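Local coordinates for protein Lys-gingipain catalytic subunit (Porphyromonas gingivalis, PDB 6I9A) that cleaves proteins after lysine as a secreted calcium-binding cysteine endopeptidase and may act as a virulence factor in periodontal disease, at residues A[111-123]-A[350-364]. Numbering follows the deposited sequence. Where two conformers were deposited one is given.
Sequences DYFPEMYTFRMSA and AHYYWEAYHVLGDGS. With CA (calcium ion), chain G.
The ring of Tyr-112 carries His-351 CA over the centre of one face, and the two rings form an offset stack with planes 26° apart. Tyr-112 CD2 sits over the His-351 ring, 3.4 Å from His-351 CG. Tyr-112 CD1 also meets Trp-354 CD1 at 3.5 Å. Phe-113 CD1 touches Trp-354 CZ2 at 3.6 Å, with the rings oblique to each other, while Pro-114 CD touches Trp-354 CE3 at 3.5 Å. Farther along, one face of Phe-119 receives the backbone N of Gly-363, 3.3 Å from Phe-119 CG. A chi1 of 58° puts Phe-119 CG between the backbone N and the carbonyl carbon, and the ring lies alongside Asp-362. Asp-362 OD1 accepts from both Ser-364 OG and Ser-364 N; the bond from N closes an Asx turn. Two backbone bonds join the strands: Arg-120 N to Val-359 O at 3.0 Å, and Gly-361 N to Arg-120 O at 2.9 Å. One water links Thr-118 O with Val-359 N. The Arg-120 guanidinium turns away to a salt bridge with Asp-102. A single parallel bridge, Arg-120 with Leu-360, thus joins edge strands 117-121 and 357-361 of the four-stranded parallel and six-stranded mixed sheets in the C25 catalytic domain, and the aromatic cluster backs a calcium loop of Asp-109, Asp-111, Phe-113 and Glu-115.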
# COMPACT_ATOMS: atom_id res chain seq x y z
N ASP A 111 -11.68 19.31 4.15
CA ASP A 111 -11.14 18.73 5.37
C ASP A 111 -9.74 18.13 5.12
O ASP A 111 -9.14 18.30 4.05
CB ASP A 111 -12.16 17.76 5.95
CG ASP A 111 -12.35 16.50 5.16
OD1 ASP A 111 -11.50 16.22 4.23
OD2 ASP A 111 -13.29 15.75 5.46
N TYR A 112 -9.23 17.40 6.13
CA TYR A 112 -7.88 16.84 5.96
C TYR A 112 -7.88 15.34 5.62
O TYR A 112 -6.82 14.69 5.59
CB TYR A 112 -6.96 17.13 7.16
CG TYR A 112 -7.53 16.73 8.51
CD1 TYR A 112 -7.82 15.40 8.81
CD2 TYR A 112 -7.80 17.69 9.48
CE1 TYR A 112 -8.36 15.03 10.04
CE2 TYR A 112 -8.31 17.33 10.72
CZ TYR A 112 -8.60 15.99 10.99
OH TYR A 112 -9.12 15.61 12.20
N PHE A 113 -9.07 14.78 5.35
CA PHE A 113 -9.17 13.40 4.94
C PHE A 113 -9.01 13.27 3.43
O PHE A 113 -9.73 13.95 2.68
CB PHE A 113 -10.49 12.78 5.33
CG PHE A 113 -10.70 12.63 6.81
CD1 PHE A 113 -10.21 11.51 7.48
CD2 PHE A 113 -11.34 13.62 7.54
CE1 PHE A 113 -10.43 11.36 8.86
CE2 PHE A 113 -11.54 13.46 8.92
CZ PHE A 113 -11.08 12.33 9.57
N PRO A 114 -8.12 12.42 2.96
CA PRO A 114 -7.98 12.23 1.50
C PRO A 114 -9.24 11.74 0.83
O PRO A 114 -10.02 10.96 1.42
CB PRO A 114 -6.90 11.14 1.38
CG PRO A 114 -6.13 11.25 2.67
CD PRO A 114 -7.17 11.58 3.71
N GLU A 115 -9.40 12.12 -0.44
CA GLU A 115 -10.45 11.57 -1.34
C GLU A 115 -9.99 10.35 -2.08
O GLU A 115 -10.85 9.65 -2.62
CB GLU A 115 -10.87 12.66 -2.35
CG GLU A 115 -12.06 13.49 -1.85
CD GLU A 115 -11.83 14.11 -0.49
OE1 GLU A 115 -12.39 13.57 0.49
OE2 GLU A 115 -11.09 15.12 -0.39
N MET A 116 -8.66 10.12 -2.16
CA MET A 116 -8.06 9.04 -2.91
C MET A 116 -6.95 8.41 -2.10
O MET A 116 -6.24 9.14 -1.39
CB MET A 116 -7.46 9.57 -4.23
CG MET A 116 -8.51 10.08 -5.22
SD MET A 116 -7.80 11.12 -6.53
CE MET A 116 -7.53 12.66 -5.61
N TYR A 117 -6.70 7.12 -2.28
CA TYR A 117 -5.52 6.47 -1.71
C TYR A 117 -4.32 6.85 -2.52
O TYR A 117 -4.24 6.52 -3.72
CB TYR A 117 -5.70 4.96 -1.78
CG TYR A 117 -6.54 4.31 -0.71
CD1 TYR A 117 -6.67 4.89 0.57
CD2 TYR A 117 -7.10 3.05 -0.90
CE1 TYR A 117 -7.36 4.23 1.59
CE2 TYR A 117 -7.79 2.39 0.11
CZ TYR A 117 -7.90 2.98 1.36
OH TYR A 117 -8.59 2.35 2.37
N THR A 118 -3.39 7.59 -1.93
CA THR A 118 -2.26 8.16 -2.61
C THR A 118 -0.98 7.49 -2.22
O THR A 118 -0.72 7.26 -1.03
CB THR A 118 -2.22 9.67 -2.27
OG1 THR A 118 -3.46 10.24 -2.73
CG2 THR A 118 -1.08 10.40 -2.94
N PHE A 119 -0.12 7.24 -3.20
CA PHE A 119 1.20 6.68 -2.95
C PHE A 119 2.15 7.30 -3.94
O PHE A 119 1.74 7.78 -5.00
CB PHE A 119 1.20 5.15 -3.01
CG PHE A 119 0.71 4.58 -4.34
CD1 PHE A 119 1.60 4.35 -5.38
CD2 PHE A 119 -0.63 4.21 -4.51
CE1 PHE A 119 1.17 3.77 -6.56
CE2 PHE A 119 -1.05 3.66 -5.71
CZ PHE A 119 -0.15 3.43 -6.71
N ARG A 120 3.44 7.23 -3.62
CA ARG A 120 4.47 7.83 -4.44
C ARG A 120 5.54 6.81 -4.79
O ARG A 120 6.21 6.27 -3.91
CB ARG A 120 5.09 9.06 -3.75
CG ARG A 120 6.28 9.67 -4.50
CD ARG A 120 6.90 10.81 -3.73
NE ARG A 120 6.06 12.00 -3.68
CZ ARG A 120 6.33 13.13 -4.35
NH1 ARG A 120 7.29 13.15 -5.29
NH2 ARG A 120 5.62 14.21 -4.12
N MET A 121 5.68 6.52 -6.09
CA MET A 121 6.75 5.70 -6.64
C MET A 121 7.90 6.66 -6.85
O MET A 121 8.06 7.23 -7.93
CB MET A 121 6.28 5.05 -7.94
CG MET A 121 4.98 4.25 -7.79
SD MET A 121 5.27 2.58 -7.19
CE MET A 121 5.60 1.89 -8.69
N SER A 122 8.67 6.92 -5.80
CA SER A 122 9.75 7.92 -5.87
C SER A 122 11.01 7.30 -6.45
O SER A 122 11.57 6.34 -5.87
CB SER A 122 10.04 8.49 -4.48
OG SER A 122 11.11 9.41 -4.68
N ALA A 123 11.48 7.85 -7.56
CA ALA A 123 12.66 7.37 -8.25
C ALA A 123 13.44 8.56 -8.75
O ALA A 123 12.84 9.57 -9.12
CB ALA A 123 12.25 6.48 -9.43
N ALA A 350 -4.70 14.63 14.99
CA ALA A 350 -5.04 13.88 13.79
C ALA A 350 -4.55 14.59 12.54
O ALA A 350 -4.08 13.89 11.60
CB ALA A 350 -6.55 13.68 13.71
N HIS A 351 -4.78 15.90 12.41
CA HIS A 351 -4.41 16.58 11.17
C HIS A 351 -2.91 16.32 10.86
O HIS A 351 -2.54 16.00 9.71
CB HIS A 351 -4.75 18.06 11.30
CG HIS A 351 -4.62 18.84 10.03
ND1 HIS A 351 -5.09 20.15 9.98
CD2 HIS A 351 -4.16 18.50 8.80
CE1 HIS A 351 -4.86 20.59 8.74
NE2 HIS A 351 -4.32 19.62 7.98
N TYR A 352 -2.07 16.48 11.87
CA TYR A 352 -0.66 16.20 11.72
C TYR A 352 -0.44 14.79 11.15
O TYR A 352 0.37 14.60 10.25
CB TYR A 352 0.02 16.36 13.09
CG TYR A 352 1.51 16.16 13.10
CD1 TYR A 352 2.06 14.88 13.07
CD2 TYR A 352 2.38 17.23 13.26
CE1 TYR A 352 3.43 14.69 13.16
CE2 TYR A 352 3.75 17.05 13.35
CZ TYR A 352 4.27 15.78 13.30
OH TYR A 352 5.63 15.63 13.47
N TYR A 353 -1.13 13.78 11.73
CA TYR A 353 -0.94 12.38 11.26
C TYR A 353 -1.34 12.20 9.80
O TYR A 353 -0.60 11.53 9.06
CB TYR A 353 -1.66 11.36 12.17
CG TYR A 353 -0.64 10.76 13.13
CD1 TYR A 353 -0.31 9.41 13.08
CD2 TYR A 353 0.07 11.58 14.02
CE1 TYR A 353 0.71 8.89 13.88
CE2 TYR A 353 1.13 11.08 14.76
CZ TYR A 353 1.44 9.74 14.69
OH TYR A 353 2.47 9.26 15.45
N TRP A 354 -2.45 12.81 9.36
CA TRP A 354 -2.83 12.69 7.95
C TRP A 354 -1.79 13.35 7.07
O TRP A 354 -1.55 12.85 5.96
CB TRP A 354 -4.23 13.25 7.74
CG TRP A 354 -5.30 12.36 8.32
CD1 TRP A 354 -5.94 12.50 9.53
CD2 TRP A 354 -5.79 11.14 7.74
NE1 TRP A 354 -6.81 11.46 9.73
CE2 TRP A 354 -6.74 10.60 8.64
CE3 TRP A 354 -5.50 10.44 6.56
CZ2 TRP A 354 -7.43 9.40 8.37
CZ3 TRP A 354 -6.19 9.29 6.29
CH2 TRP A 354 -7.13 8.75 7.19
N GLU A 355 -1.14 14.45 7.50
CA GLU A 355 -0.05 15.06 6.74
C GLU A 355 1.26 14.25 6.83
O GLU A 355 2.12 14.39 5.96
CB GLU A 355 0.25 16.46 7.28
CG GLU A 355 -0.77 17.53 6.95
CD GLU A 355 -0.37 18.90 7.45
OE1 GLU A 355 0.49 19.01 8.35
OE2 GLU A 355 -0.92 19.89 6.91
N ALA A 356 1.45 13.50 7.92
CA ALA A 356 2.73 12.89 8.22
C ALA A 356 3.01 11.58 7.46
O ALA A 356 4.08 11.40 6.89
CB ALA A 356 2.82 12.59 9.72
N TYR A 357 2.06 10.63 7.55
CA TYR A 357 2.30 9.28 7.03
C TYR A 357 2.15 9.22 5.53
O TYR A 357 1.23 9.86 4.94
CB TYR A 357 1.43 8.27 7.75
CG TYR A 357 2.12 7.70 8.99
CD1 TYR A 357 2.03 8.34 10.23
CD2 TYR A 357 2.92 6.57 8.90
CE1 TYR A 357 2.71 7.83 11.34
CE2 TYR A 357 3.57 6.06 10.01
CZ TYR A 357 3.45 6.68 11.23
OH TYR A 357 4.10 6.11 12.30
N HIS A 358 3.04 8.47 4.90
CA HIS A 358 3.03 8.29 3.45
C HIS A 358 3.29 6.86 3.09
O HIS A 358 3.98 6.15 3.82
CB HIS A 358 4.17 9.15 2.83
CG HIS A 358 3.88 10.63 2.86
ND1 HIS A 358 4.02 11.37 4.01
CD2 HIS A 358 3.41 11.44 1.88
CE1 HIS A 358 3.64 12.61 3.69
NE2 HIS A 358 3.26 12.70 2.42
N VAL A 359 2.82 6.51 1.87
CA VAL A 359 3.25 5.30 1.20
C VAL A 359 4.29 5.70 0.13
O VAL A 359 3.99 6.54 -0.75
CB VAL A 359 2.10 4.54 0.53
CG1 VAL A 359 2.65 3.31 -0.21
CG2 VAL A 359 1.03 4.10 1.55
N LEU A 360 5.45 5.05 0.18
CA LEU A 360 6.48 5.09 -0.88
C LEU A 360 6.49 3.69 -1.51
O LEU A 360 6.33 2.67 -0.82
CB LEU A 360 7.85 5.47 -0.33
CG LEU A 360 7.90 6.94 0.13
CD1 LEU A 360 9.03 7.18 1.13
CD2 LEU A 360 8.08 7.85 -1.10
N GLY A 361 6.63 3.63 -2.83
CA GLY A 361 6.39 2.38 -3.53
C GLY A 361 4.89 2.21 -3.79
O GLY A 361 4.15 3.20 -3.85
N ASP A 362 4.43 0.98 -4.04
CA ASP A 362 3.10 0.80 -4.61
C ASP A 362 2.05 0.49 -3.55
O ASP A 362 1.91 -0.63 -3.03
CB ASP A 362 3.17 -0.33 -5.65
CG ASP A 362 1.87 -0.51 -6.43
OD1 ASP A 362 0.85 0.12 -6.06
OD2 ASP A 362 1.89 -1.26 -7.44
N GLY A 363 1.26 1.52 -3.24
CA GLY A 363 0.20 1.42 -2.26
C GLY A 363 -1.03 0.64 -2.69
O GLY A 363 -1.89 0.28 -1.86
N SER A 364 -1.11 0.32 -4.00
CA SER A 364 -2.25 -0.45 -4.53
C SER A 364 -2.07 -1.95 -4.40
O SER A 364 -2.99 -2.70 -4.71
CB SER A 364 -2.57 -0.06 -5.97
OG SER A 364 -1.60 -0.57 -6.88
CA CA G . -11.53 15.25 2.08
O HOH W 1 -13.14 14.05 3.36
O HOH W 2 -9.98 17.09 1.77
O HOH W 3 1.04 8.67 0.70